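Local coordinates for transcriptional regulatory protein FixJ (Sinorhizobium meliloti, PDB 1D5W) that switches on transcription of the nitrogen-fixation regulators nifA and fixK once activated by FixL, this chain being its magnesium-binding receiver domain, at residues H7-E12 and K31-A36; A38-A43 and L66-D71; F21-N26 and T109-A114. The protein carries 3 engineered substitutions. One frame throughout, in Å; residues are numbered along the deposited sequence.

Contact 1. Residues H7-E12 and K31-A36; sequences HIVDDE and KMHQSA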
ATOM      1  N   HIS A   7      14.787 -13.859   5.278  1.00 29.18           N
ATOM      2  CA  HIS A   7      15.830 -13.034   5.890  1.00 28.49           C
ATOM      3  C   HIS A   7      15.195 -12.066   6.881  1.00 31.25           C
ATOM      4  O   HIS A   7      14.328 -11.276   6.520  1.00 33.18           O
ATOM      5  CB  HIS A   7      16.586 -12.261   4.803  1.00 27.07           C
ATOM      6  CG  HIS A   7      17.286 -13.144   3.816  1.00 27.34           C
ATOM      7  ND1 HIS A   7      18.605 -13.520   3.961  1.00 27.42           N
ATOM      8  CD2 HIS A   7      16.836 -13.769   2.700  1.00 27.02           C
ATOM      9  CE1 HIS A   7      18.937 -14.339   2.977  1.00 28.95           C
ATOM     10  NE2 HIS A   7      17.882 -14.509   2.198  1.00 30.50           N
ATOM     11  N   ILE A   8      15.643 -12.122   8.130  1.00 31.12           N
ATOM     12  CA  ILE A   8      15.082 -11.278   9.169  1.00 31.54           C
ATOM     13  C   ILE A   8      15.953 -10.101   9.557  1.00 32.56           C
ATOM     14  O   ILE A   8      17.131 -10.257   9.870  1.00 30.94           O
ATOM     15  CB  ILE A   8      14.767 -12.120  10.412  1.00 29.19           C
ATOM     16  CG1 ILE A   8      13.785 -13.235  10.015  1.00 34.13           C
ATOM     17  CG2 ILE A   8      14.188 -11.226  11.518  1.00 26.67           C
ATOM     18  CD1 ILE A   8      13.585 -14.300  11.059  1.00 35.46           C
ATOM     19  N   VAL A   9      15.359  -8.913   9.529  1.00 31.71           N
ATOM     20  CA  VAL A   9      16.070  -7.696   9.886  1.00 32.06           C
ATOM     21  C   VAL A   9      15.382  -6.950  11.023  1.00 34.18           C
ATOM     22  O   VAL A   9      14.175  -6.700  10.986  1.00 33.69           O
ATOM     23  CB  VAL A   9      16.181  -6.720   8.689  1.00 28.43           C
ATOM     24  CG1 VAL A   9      16.896  -5.419   9.128  1.00 31.79           C
ATOM     25  CG2 VAL A   9      16.948  -7.375   7.560  1.00 35.14           C
ATOM     26  N   ASP A  10      16.169  -6.612  12.033  1.00 34.39           N
ATOM     27  CA  ASP A  10      15.723  -5.848  13.182  1.00 38.96           C
ATOM     28  C   ASP A  10      16.976  -5.610  14.021  1.00 45.72           C
ATOM     29  O   ASP A  10      17.718  -6.550  14.317  1.00 48.34           O
ATOM     30  CB  ASP A  10      14.678  -6.607  14.005  1.00 39.09           C
ATOM     31  CG  ASP A  10      13.946  -5.691  14.994  1.00 43.44           C
ATOM     32  OD1 ASP A  10      14.586  -4.731  15.487  1.00 42.33           O
ATOM     33  OD2 ASP A  10      12.752  -5.927  15.284  1.00 35.06           O
ATOM     34  N   ASP A  11      17.216  -4.351  14.377  1.00 46.42           N
ATOM     35  CA  ASP A  11      18.377  -3.961  15.178  1.00 46.25           C
ATOM     36  C   ASP A  11      18.361  -4.621  16.553  1.00 47.21           C
ATOM     37  O   ASP A  11      19.410  -4.800  17.167  1.00 47.20           O
ATOM     38  CB  ASP A  11      18.375  -2.454  15.374  1.00 48.26           C
ATOM     39  CG  ASP A  11      17.043  -1.958  15.882  1.00 47.54           C
ATOM     40  OD1 ASP A  11      16.096  -1.891  15.076  1.00 49.76           O
ATOM     41  OD2 ASP A  11      16.926  -1.668  17.089  1.00 55.20           O
ATOM     42  N   GLU A  12      17.171  -4.965  17.044  1.00 46.14           N
ATOM     43  CA  GLU A  12      17.047  -5.597  18.358  1.00 47.98           C
ATOM     44  C   GLU A  12      17.236  -7.115  18.290  1.00 51.20           C
ATOM     45  O   GLU A  12      16.396  -7.832  17.731  1.00 52.11           O
ATOM     46  CB  GLU A  12      15.687  -5.256  18.973  1.00 48.85           C
ATOM     47  CG  GLU A  12      15.589  -3.816  19.482  1.00 53.96           C
ATOM     48  CD  GLU A  12      14.166  -3.397  19.840  1.00 55.74           C
ATOM     49  OE1 GLU A  12      13.530  -4.076  20.676  1.00 53.77           O
ATOM     50  OE2 GLU A  12      13.687  -2.382  19.283  1.00 56.42           O
ATOM     51  N   LYS A  31      17.515 -16.799   7.979  1.00 29.07           N
ATOM     52  CA  LYS A  31      18.801 -16.127   8.167  1.00 29.63           C
ATOM     53  C   LYS A  31      18.614 -14.781   8.882  1.00 31.51           C
ATOM     54  O   LYS A  31      17.826 -13.950   8.432  1.00 30.37           O
ATOM     55  CB  LYS A  31      19.491 -15.890   6.811  1.00 33.42           C
ATOM     56  CG  LYS A  31      20.894 -15.258   6.888  1.00 26.20           C
ATOM     57  CD  LYS A  31      21.463 -15.068   5.477  1.00 33.34           C
ATOM     58  CE  LYS A  31      22.901 -14.544   5.482  1.00 33.16           C
ATOM     59  NZ  LYS A  31      23.904 -15.558   5.924  1.00 35.92           N
ATOM     60  N   MET A  32      19.331 -14.564   9.990  1.00 30.11           N
ATOM     61  CA  MET A  32      19.234 -13.296  10.724  1.00 33.74           C
ATOM     62  C   MET A  32      20.268 -12.280  10.234  1.00 38.37           C
ATOM     63  O   MET A  32      21.341 -12.637   9.747  1.00 40.52           O
ATOM     64  CB  MET A  32      19.445 -13.490  12.233  1.00 26.76           C
ATOM     65  CG  MET A  32      18.389 -14.307  12.934  1.00 35.41           C
ATOM     66  SD  MET A  32      18.371 -14.026  14.730  1.00 37.22           S
ATOM     67  CE  MET A  32      19.551 -15.274  15.284  1.00 43.56           C
ATOM     68  N   HIS A  33      19.929 -11.007  10.370  1.00 39.44           N
ATOM     69  CA  HIS A  33      20.812  -9.919   9.981  1.00 41.52           C
ATOM     70  C   HIS A  33      20.771  -8.902  11.124  1.00 45.16           C
ATOM     71  O   HIS A  33      19.702  -8.639  11.692  1.00 43.48           O
ATOM     72  CB  HIS A  33      20.320  -9.291   8.682  1.00 40.08           C
ATOM     73  CG  HIS A  33      20.369 -10.223   7.516  1.00 37.61           C
ATOM     74  ND1 HIS A  33      21.447 -10.289   6.661  1.00 38.31           N
ATOM     75  CD2 HIS A  33      19.493 -11.163   7.089  1.00 37.43           C
ATOM     76  CE1 HIS A  33      21.235 -11.229   5.755  1.00 32.04           C
ATOM     77  NE2 HIS A  33      20.056 -11.775   5.993  1.00 34.08           N
ATOM     78  N   GLN A  34      21.926  -8.334  11.459  1.00 44.22           N
ATOM     79  CA  GLN A  34      22.006  -7.375  12.558  1.00 46.81           C
ATOM     80  C   GLN A  34      21.398  -6.010  12.282  1.00 44.96           C
ATOM     81  O   GLN A  34      20.797  -5.404  13.166  1.00 49.71           O
ATOM     82  CB  GLN A  34      23.455  -7.188  12.989  1.00 46.75           C
ATOM     83  CG  GLN A  34      24.087  -8.447  13.513  1.00 53.28           C
ATOM     84  CD  GLN A  34      25.400  -8.177  14.203  1.00 57.42           C
ATOM     85  OE1 GLN A  34      26.007  -9.081  14.773  1.00 62.25           O
ATOM     86  NE2 GLN A  34      25.849  -6.925  14.158  1.00 57.51           N
ATOM     87  N   SER A  35      21.550  -5.519  11.062  1.00 43.72           N
ATOM     88  CA  SER A  35      21.016  -4.207  10.743  1.00 43.05           C
ATOM     89  C   SER A  35      20.528  -4.203   9.320  1.00 42.75           C
ATOM     90  O   SER A  35      20.831  -5.118   8.551  1.00 41.53           O
ATOM     91  CB  SER A  35      22.106  -3.150  10.877  1.00 40.89           C
ATOM     92  OG  SER A  35      23.054  -3.337   9.834  1.00 38.56           O
ATOM     93  N   ALA A  36      19.780  -3.158   8.973  1.00 42.72           N
ATOM     94  CA  ALA A  36      19.267  -3.021   7.623  1.00 45.42           C
ATOM     95  C   ALA A  36      20.475  -2.726   6.737  1.00 44.81           C
ATOM     96  O   ALA A  36      20.540  -3.153   5.574  1.00 42.66           O
ATOM     97  CB  ALA A  36      18.257  -1.881   7.555  1.00 42.26           C
TER
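His7 meets His33 rim to rim: ND1 of His7 and NE2 of His33 lie 3.0 Å apart in a hydrogen bond that either nitrogen could donate. Each nitrogen lies in the plane of the other ring, yet the two planes are turned 43° against each other, and Phe39 packs edge-to-face with the His33 ring. Lys31 CD also comes to the edge of the His7 ring, 3.6 Å from ND1, and its amino end leads away. Ile8 turns to the other face of the sheet, toward helix 13-24, while its backbone makes the pairing: Ile8 N donates to Lys31 O (2.9 Å, 169°), and Ile8 O takes a more bent bond from His33 N. This is parallel pairing inside a right-handed beta-alpha-beta crossover, strand 5-9, helix 13-24 and strand 29-33, of the CheY-like receiver fold. Val9 returns to the side of His7; its CG1, anti to the backbone N (chi1 178°), reaches Ala36 N at 3.7 Å. Asp10 and Asp11, both magnesium ligands, follow in the loop. Asp10 OD1 closes an Asx turn by accepting from Glu12 N (3.0 Å), and Asp11 CA makes a CA-H...O contact with Gln34 O at 3.5 Å.

Contact 2. Residues A38-A43 and L66-D71; sequences AFLAFA and LRNLGD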
ATOM      1  N   ALA A  38      23.435  -3.872   7.160  1.00 41.64           N
ATOM      2  CA  ALA A  38      24.063  -5.165   6.941  1.00 39.61           C
ATOM      3  C   ALA A  38      23.320  -5.942   5.860  1.00 40.17           C
ATOM      4  O   ALA A  38      23.949  -6.517   4.966  1.00 35.30           O
ATOM      5  CB  ALA A  38      24.094  -5.967   8.244  1.00 36.36           C
ATOM      6  N   PHE A  39      21.984  -5.961   5.931  1.00 39.88           N
ATOM      7  CA  PHE A  39      21.216  -6.700   4.934  1.00 37.20           C
ATOM      8  C   PHE A  39      21.358  -6.086   3.553  1.00 37.01           C
ATOM      9  O   PHE A  39      21.447  -6.801   2.558  1.00 36.32           O
ATOM     10  CB  PHE A  39      19.730  -6.773   5.274  1.00 35.21           C
ATOM     11  CG  PHE A  39      18.942  -7.556   4.260  1.00 34.66           C
ATOM     12  CD1 PHE A  39      19.095  -8.938   4.164  1.00 38.93           C
ATOM     13  CD2 PHE A  39      18.125  -6.907   3.338  1.00 36.51           C
ATOM     14  CE1 PHE A  39      18.448  -9.665   3.157  1.00 40.83           C
ATOM     15  CE2 PHE A  39      17.471  -7.619   2.323  1.00 39.86           C
ATOM     16  CZ  PHE A  39      17.634  -9.000   2.232  1.00 42.46           C
ATOM     17  N   LEU A  40      21.372  -4.760   3.492  1.00 40.86           N
ATOM     18  CA  LEU A  40      21.515  -4.060   2.215  1.00 45.33           C
ATOM     19  C   LEU A  40      22.828  -4.442   1.532  1.00 44.66           C
ATOM     20  O   LEU A  40      22.862  -4.733   0.339  1.00 44.97           O
ATOM     21  CB  LEU A  40      21.471  -2.548   2.441  1.00 45.53           C
ATOM     22  CG  LEU A  40      21.509  -1.683   1.183  1.00 46.39           C
ATOM     23  CD1 LEU A  40      20.391  -2.091   0.241  1.00 44.88           C
ATOM     24  CD2 LEU A  40      21.373  -0.219   1.587  1.00 47.87           C
ATOM     25  N   ALA A  41      23.903  -4.446   2.312  1.00 47.25           N
ATOM     26  CA  ALA A  41      25.230  -4.795   1.817  1.00 47.58           C
ATOM     27  C   ALA A  41      25.234  -6.215   1.245  1.00 46.84           C
ATOM     28  O   ALA A  41      25.893  -6.494   0.236  1.00 48.41           O
ATOM     29  CB  ALA A  41      26.247  -4.678   2.954  1.00 43.00           C
ATOM     30  N   PHE A  42      24.479  -7.100   1.889  1.00 44.39           N
ATOM     31  CA  PHE A  42      24.381  -8.502   1.484  1.00 40.06           C
ATOM     32  C   PHE A  42      23.340  -8.727   0.382  1.00 38.48           C
ATOM     33  O   PHE A  42      23.436  -9.679  -0.392  1.00 39.21           O
ATOM     34  CB  PHE A  42      24.028  -9.356   2.718  1.00 42.29           C
ATOM     35  CG  PHE A  42      23.904 -10.838   2.435  1.00 46.02           C
ATOM     36  CD1 PHE A  42      25.041 -11.632   2.251  1.00 46.61           C
ATOM     37  CD2 PHE A  42      22.650 -11.441   2.348  1.00 39.29           C
ATOM     38  CE1 PHE A  42      24.928 -13.006   1.984  1.00 47.05           C
ATOM     39  CE2 PHE A  42      22.529 -12.818   2.081  1.00 45.62           C
ATOM     40  CZ  PHE A  42      23.667 -13.598   1.900  1.00 42.91           C
ATOM     41  N   ALA A  43      22.354  -7.839   0.302  1.00 40.59           N
ATOM     42  CA  ALA A  43      21.265  -7.973  -0.679  1.00 42.04           C
ATOM     43  C   ALA A  43      21.668  -8.333  -2.110  1.00 42.11           C
ATOM     44  O   ALA A  43      21.044  -9.186  -2.749  1.00 41.10           O
ATOM     45  CB  ALA A  43      20.397  -6.696  -0.689  1.00 37.39           C
ATOM     46  N   LEU A  66      13.697  -0.675   2.055  1.00 47.87           N
ATOM     47  CA  LEU A  66      12.989  -1.091   0.851  1.00 46.95           C
ATOM     48  C   LEU A  66      13.247  -0.134  -0.309  1.00 46.40           C
ATOM     49  O   LEU A  66      13.346  -0.574  -1.452  1.00 44.79           O
ATOM     50  CB  LEU A  66      11.476  -1.197   1.114  1.00 47.47           C
ATOM     51  CG  LEU A  66      10.949  -2.196   2.158  1.00 46.59           C
ATOM     52  CD1 LEU A  66       9.427  -2.228   2.078  1.00 41.86           C
ATOM     53  CD2 LEU A  66      11.517  -3.592   1.911  1.00 43.07           C
ATOM     54  N   ARG A  67      13.341   1.165  -0.024  1.00 46.54           N
ATOM     55  CA  ARG A  67      13.607   2.142  -1.084  1.00 46.97           C
ATOM     56  C   ARG A  67      15.018   1.934  -1.607  1.00 47.95           C
ATOM     57  O   ARG A  67      15.253   1.958  -2.819  1.00 41.95           O
ATOM     58  CB  ARG A  67      13.485   3.577  -0.575  1.00 49.81           C
ATOM     59  CG  ARG A  67      12.067   4.087  -0.416  1.00 55.48           C
ATOM     60  CD  ARG A  67      12.086   5.587  -0.116  1.00 57.59           C
ATOM     61  NE  ARG A  67      10.838   6.035   0.489  1.00 58.08           N
ATOM     62  CZ  ARG A  67      10.651   6.185   1.797  1.00 57.84           C
ATOM     63  NH1 ARG A  67      11.640   5.934   2.648  1.00 58.36           N
ATOM     64  NH2 ARG A  67       9.463   6.565   2.252  1.00 55.42           N
ATOM     65  N   ASN A  68      15.954   1.733  -0.681  1.00 46.27           N
ATOM     66  CA  ASN A  68      17.339   1.501  -1.038  1.00 48.02           C
ATOM     67  C   ASN A  68      17.452   0.267  -1.915  1.00 51.36           C
ATOM     68  O   ASN A  68      18.209   0.261  -2.889  1.00 52.22           O
ATOM     69  CB  ASN A  68      18.179   1.331   0.219  1.00 49.91           C
ATOM     70  CG  ASN A  68      18.431   2.645   0.919  1.00 54.87           C
ATOM     71  OD1 ASN A  68      18.754   2.683   2.108  1.00 61.42           O
ATOM     72  ND2 ASN A  68      18.294   3.737   0.181  1.00 54.09           N
ATOM     73  N   LEU A  69      16.700  -0.779  -1.578  1.00 50.97           N
ATOM     74  CA  LEU A  69      16.744  -2.002  -2.378  1.00 53.19           C
ATOM     75  C   LEU A  69      16.239  -1.693  -3.775  1.00 56.12           C
ATOM     76  O   LEU A  69      16.776  -2.193  -4.771  1.00 56.25           O
ATOM     77  CB  LEU A  69      15.880  -3.100  -1.758  1.00 49.23           C
ATOM     78  CG  LEU A  69      16.387  -3.743  -0.463  1.00 53.88           C
ATOM     79  CD1 LEU A  69      15.366  -4.780   0.020  1.00 50.39           C
ATOM     80  CD2 LEU A  69      17.747  -4.393  -0.703  1.00 48.99           C
ATOM     81  N   GLY A  70      15.198  -0.864  -3.840  1.00 58.92           N
ATOM     82  CA  GLY A  70      14.625  -0.482  -5.117  1.00 60.12           C
ATOM     83  C   GLY A  70      15.646   0.257  -5.957  1.00 62.11           C
ATOM     84  O   GLY A  70      15.836  -0.058  -7.130  1.00 63.13           O
ATOM     85  N   ASP A  71      16.310   1.240  -5.355  1.00 63.16           N
ATOM     86  CA  ASP A  71      17.322   2.012  -6.061  1.00 66.84           C
ATOM     87  C   ASP A  71      18.358   1.087  -6.690  1.00 69.25           C
ATOM     88  O   ASP A  71      18.805   1.325  -7.812  1.00 73.09           O
ATOM     89  CB  ASP A  71      18.030   2.979  -5.112  1.00 71.23           C
ATOM     90  CG  ASP A  71      17.082   3.978  -4.485  1.00 75.76           C
ATOM     91  OD1 ASP A  71      16.202   4.505  -5.204  1.00 75.82           O
ATOM     92  OD2 ASP A  71      17.228   4.243  -3.272  1.00 81.74           O
TER
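Helix segments 38-42 and 66-71 run nearly parallel, 17° apart in direction, with their axes 10.6 Å from each other at closest approach; Leu40 and Leu69 are the nearest pair, their CA atoms 6.9 Å apart. At that spacing the side chains have to do the bridging, and the contact is made by carbon atoms, without a hydrogen bond. Leu69 carries most of it. Its CG stands anti to the carbonyl carbon (chi1 -71°), which puts it beside the backbone N and carries the two methyls to the facing helix. CD2 touches both Leu40 CD1, at 3.6 Å, and Ala43 CB, which points at it from the other helix and lies 3.5 Å away; CD1 comes to the edge of the Phe39 ring, 4.2 Å from CE2. Leu40 and Leu69 point in opposite directions and meet at their methyl ends. Leu40 also forks toward Asn68, which contributes its CB: the two side chains cross at about a right angle, with Leu40 CD2 3.8 Å from Asn68 CB. Ile74 touches both Ala43 and Leu69 from the loop beyond helix 62-71. Beneath the pair lies the parallel sheet of the receiver fold: Phe39 and Leu69 both rest on Leu51 of strand 49-52, Phe39 also packs on Val9 of strand 5-9, and Leu66 reaches Val80 of strand 78-82.

Contact 3. Residues F21-N26 and T109-A114; sequences FMLTMN and TVIIEA
Met22 and Ile111 make the close part of this contact, with the Met22 methyl CE 3.5 Å from the branch methyl CG2 of Ile111. The Met22 chain leaves with CG anti to its own N and then bends at chi2 and again at chi3 (-79° and -84°), which swings CE round to that methyl. Ile111 CG2 projects from between its backbone N and carbonyl carbon. The join is looser at Leu23, where CD2 is 4.1 Å from Ile112 CG1 as the two side chains run past each other in opposite senses. The exposed margin belongs to Asn26, just past the end of its helix. Ile112 CD1 meets this amide across its breadth, 3.6 Å from Asn26 CG, and Asn26 ND2 is held by a 2.8 Å hydrogen bond to Met22 O, coming from above the carbonyl plane; that bond probably limits the amide's rotation where Ile112 meets it. Together the five side chains join helices 13-24 and 108-119, the first and last of the receiver domain, on one side of its sheet. Inward, Leu23 lies against Val30 of strand 29-33 and Ile111 against Ile79 and Ile81 of strand 78-82. Phe28, from the loop before strand 29-33, touches Ile112.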
ATOM      1  N   PHE A  21      13.605 -18.109  15.521  1.00 26.22           N
ATOM      2  CA  PHE A  21      13.374 -19.417  16.123  1.00 29.08           C
ATOM      3  C   PHE A  21      11.978 -19.932  15.732  1.00 30.27           C
ATOM      4  O   PHE A  21      11.827 -21.061  15.258  1.00 31.78           O
ATOM      5  CB  PHE A  21      13.506 -19.322  17.656  1.00 35.07           C
ATOM      6  CG  PHE A  21      12.945 -20.522  18.392  1.00 49.22           C
ATOM      7  CD1 PHE A  21      13.632 -21.743  18.410  1.00 50.80           C
ATOM      8  CD2 PHE A  21      11.695 -20.450  19.019  1.00 48.63           C
ATOM      9  CE1 PHE A  21      13.080 -22.873  19.041  1.00 51.61           C
ATOM     10  CE2 PHE A  21      11.138 -21.575  19.648  1.00 49.10           C
ATOM     11  CZ  PHE A  21      11.830 -22.786  19.658  1.00 51.41           C
ATOM     12  N   MET A  22      10.961 -19.097  15.918  1.00 29.47           N
ATOM     13  CA  MET A  22       9.594 -19.490  15.577  1.00 25.98           C
ATOM     14  C   MET A  22       9.494 -19.978  14.116  1.00 24.87           C
ATOM     15  O   MET A  22       8.954 -21.057  13.844  1.00 23.46           O
ATOM     16  CB  MET A  22       8.637 -18.305  15.844  1.00 27.29           C
ATOM     17  CG  MET A  22       7.136 -18.605  15.682  1.00 29.44           C
ATOM     18  SD  MET A  22       6.569 -18.639  13.935  1.00 32.50           S
ATOM     19  CE  MET A  22       6.297 -16.882  13.658  1.00 28.82           C
ATOM     20  N   LEU A  23      10.016 -19.206  13.173  1.00 23.00           N
ATOM     21  CA  LEU A  23       9.949 -19.629  11.775  1.00 27.72           C
ATOM     22  C   LEU A  23      10.771 -20.903  11.526  1.00 32.35           C
ATOM     23  O   LEU A  23      10.365 -21.772  10.736  1.00 27.94           O
ATOM     24  CB  LEU A  23      10.430 -18.506  10.847  1.00 21.65           C
ATOM     25  CG  LEU A  23       9.561 -17.241  10.910  1.00 25.98           C
ATOM     26  CD1 LEU A  23      10.121 -16.180   9.994  1.00 21.12           C
ATOM     27  CD2 LEU A  23       8.120 -17.596  10.518  1.00 20.89           C
ATOM     28  N   THR A  24      11.929 -21.001  12.183  1.00 29.72           N
ATOM     29  CA  THR A  24      12.798 -22.176  12.047  1.00 29.05           C
ATOM     30  C   THR A  24      11.988 -23.391  12.498  1.00 31.15           C
ATOM     31  O   THR A  24      12.010 -24.449  11.861  1.00 28.42           O
ATOM     32  CB  THR A  24      14.051 -22.018  12.929  1.00 34.03           C
ATOM     33  OG1 THR A  24      14.961 -21.117  12.289  1.00 37.34           O
ATOM     34  CG2 THR A  24      14.737 -23.330  13.137  1.00 43.05           C
ATOM     35  N   MET A  25      11.247 -23.216  13.588  1.00 29.71           N
ATOM     36  CA  MET A  25      10.398 -24.269  14.129  1.00 28.99           C
ATOM     37  C   MET A  25       9.249 -24.643  13.198  1.00 33.31           C
ATOM     38  O   MET A  25       8.600 -25.668  13.390  1.00 34.84           O
ATOM     39  CB  MET A  25       9.847 -23.834  15.484  1.00 31.25           C
ATOM     40  CG  MET A  25      10.906 -23.859  16.589  1.00 39.41           C
ATOM     41  SD  MET A  25      11.528 -25.550  16.820  1.00 42.35           S
ATOM     42  CE  MET A  25      10.235 -26.205  17.845  1.00 43.13           C
ATOM     43  N   ASN A  26       8.986 -23.816  12.192  1.00 30.01           N
ATOM     44  CA  ASN A  26       7.913 -24.125  11.251  1.00 33.97           C
ATOM     45  C   ASN A  26       8.416 -24.584   9.872  1.00 33.86           C
ATOM     46  O   ASN A  26       7.714 -24.457   8.869  1.00 32.03           O
ATOM     47  CB  ASN A  26       6.960 -22.933  11.130  1.00 28.48           C
ATOM     48  CG  ASN A  26       6.014 -22.838  12.312  1.00 33.97           C
ATOM     49  OD1 ASN A  26       5.003 -23.535  12.359  1.00 31.49           O
ATOM     50  ND2 ASN A  26       6.354 -22.001  13.291  1.00 30.41           N
ATOM     51  N   THR A 109       0.588 -17.644  12.697  1.00 41.96           N
ATOM     52  CA  THR A 109      -0.193 -17.914  11.500  1.00 37.09           C
ATOM     53  C   THR A 109      -0.147 -16.751  10.514  1.00 34.06           C
ATOM     54  O   THR A 109       0.012 -16.951   9.311  1.00 39.13           O
ATOM     55  CB  THR A 109      -1.668 -18.223  11.896  1.00 46.17           C
ATOM     56  OG1 THR A 109      -1.798 -19.620  12.186  1.00 44.64           O
ATOM     57  CG2 THR A 109      -2.642 -17.835  10.793  1.00 45.43           C
ATOM     58  N   VAL A 110      -0.276 -15.532  11.028  1.00 33.92           N
ATOM     59  CA  VAL A 110      -0.267 -14.330  10.187  1.00 32.10           C
ATOM     60  C   VAL A 110       1.025 -14.087   9.403  1.00 29.99           C
ATOM     61  O   VAL A 110       0.996 -13.905   8.182  1.00 32.78           O
ATOM     62  CB  VAL A 110      -0.578 -13.067  11.037  1.00 33.48           C
ATOM     63  CG1 VAL A 110      -0.300 -11.794  10.238  1.00 34.16           C
ATOM     64  CG2 VAL A 110      -2.040 -13.113  11.493  1.00 33.58           C
ATOM     65  N   ILE A 111       2.161 -14.078  10.093  1.00 30.40           N
ATOM     66  CA  ILE A 111       3.426 -13.833   9.408  1.00 26.67           C
ATOM     67  C   ILE A 111       3.777 -15.020   8.505  1.00 25.56           C
ATOM     68  O   ILE A 111       4.279 -14.828   7.388  1.00 24.16           O
ATOM     69  CB  ILE A 111       4.555 -13.521  10.439  1.00 29.56           C
ATOM     70  CG1 ILE A 111       5.818 -13.028   9.720  1.00 32.02           C
ATOM     71  CG2 ILE A 111       4.848 -14.749  11.274  1.00 28.63           C
ATOM     72  CD1 ILE A 111       5.606 -11.794   8.834  1.00 32.97           C
ATOM     73  N   ILE A 112       3.476 -16.242   8.961  1.00 26.23           N
ATOM     74  CA  ILE A 112       3.750 -17.440   8.162  1.00 27.94           C
ATOM     75  C   ILE A 112       3.026 -17.340   6.799  1.00 35.90           C
ATOM     76  O   ILE A 112       3.648 -17.481   5.726  1.00 31.56           O
ATOM     77  CB  ILE A 112       3.304 -18.751   8.922  1.00 29.48           C
ATOM     78  CG1 ILE A 112       4.237 -18.999  10.118  1.00 31.98           C
ATOM     79  CG2 ILE A 112       3.352 -19.976   7.987  1.00 23.30           C
ATOM     80  CD1 ILE A 112       3.899 -20.230  10.952  1.00 30.78           C
ATOM     81  N   GLU A 113       1.719 -17.071   6.842  1.00 36.79           N
ATOM     82  CA  GLU A 113       0.926 -16.961   5.615  1.00 40.02           C
ATOM     83  C   GLU A 113       1.431 -15.834   4.727  1.00 33.21           C
ATOM     84  O   GLU A 113       1.460 -15.966   3.500  1.00 33.47           O
ATOM     85  CB  GLU A 113      -0.558 -16.716   5.925  1.00 43.89           C
ATOM     86  CG  GLU A 113      -1.213 -17.786   6.771  1.00 61.53           C
ATOM     87  CD  GLU A 113      -2.709 -17.541   6.947  1.00 74.40           C
ATOM     88  OE1 GLU A 113      -3.468 -17.785   5.978  1.00 79.26           O
ATOM     89  OE2 GLU A 113      -3.123 -17.092   8.045  1.00 76.03           O
ATOM     90  N   ALA A 114       1.814 -14.714   5.331  1.00 26.54           N
ATOM     91  CA  ALA A 114       2.314 -13.623   4.512  1.00 27.90           C
ATOM     92  C   ALA A 114       3.669 -14.023   3.890  1.00 30.03           C
ATOM     93  O   ALA A 114       3.976 -13.646   2.756  1.00 26.30           O
ATOM     94  CB  ALA A 114       2.429 -12.351   5.342  1.00 25.80           C
TER

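Overall arrangement
All three contacts belong to one receiver domain, layered about a five-stranded parallel sheet. Contact 1 lies within that sheet, pairing strand 29-33 at its edge with strand 5-9; its centre lies about 12 Å from contact 2's and about 16 Å from contact 3's. Contacts 2 and 3 pack helices on opposite sides of the sheet, their centres about 23 Å apart. Phe39 brings contact 2 against the histidines of contact 1, and Leu23 of contact 3 touches Ile8. Along the chain, contact 1 closes before contact 2 opens; contact 3 encloses contact 2 and interlocks with contact 1. Strand 5-9, which leads to the magnesium-binding Asp10 and Asp11, is thus packed from both helical layers.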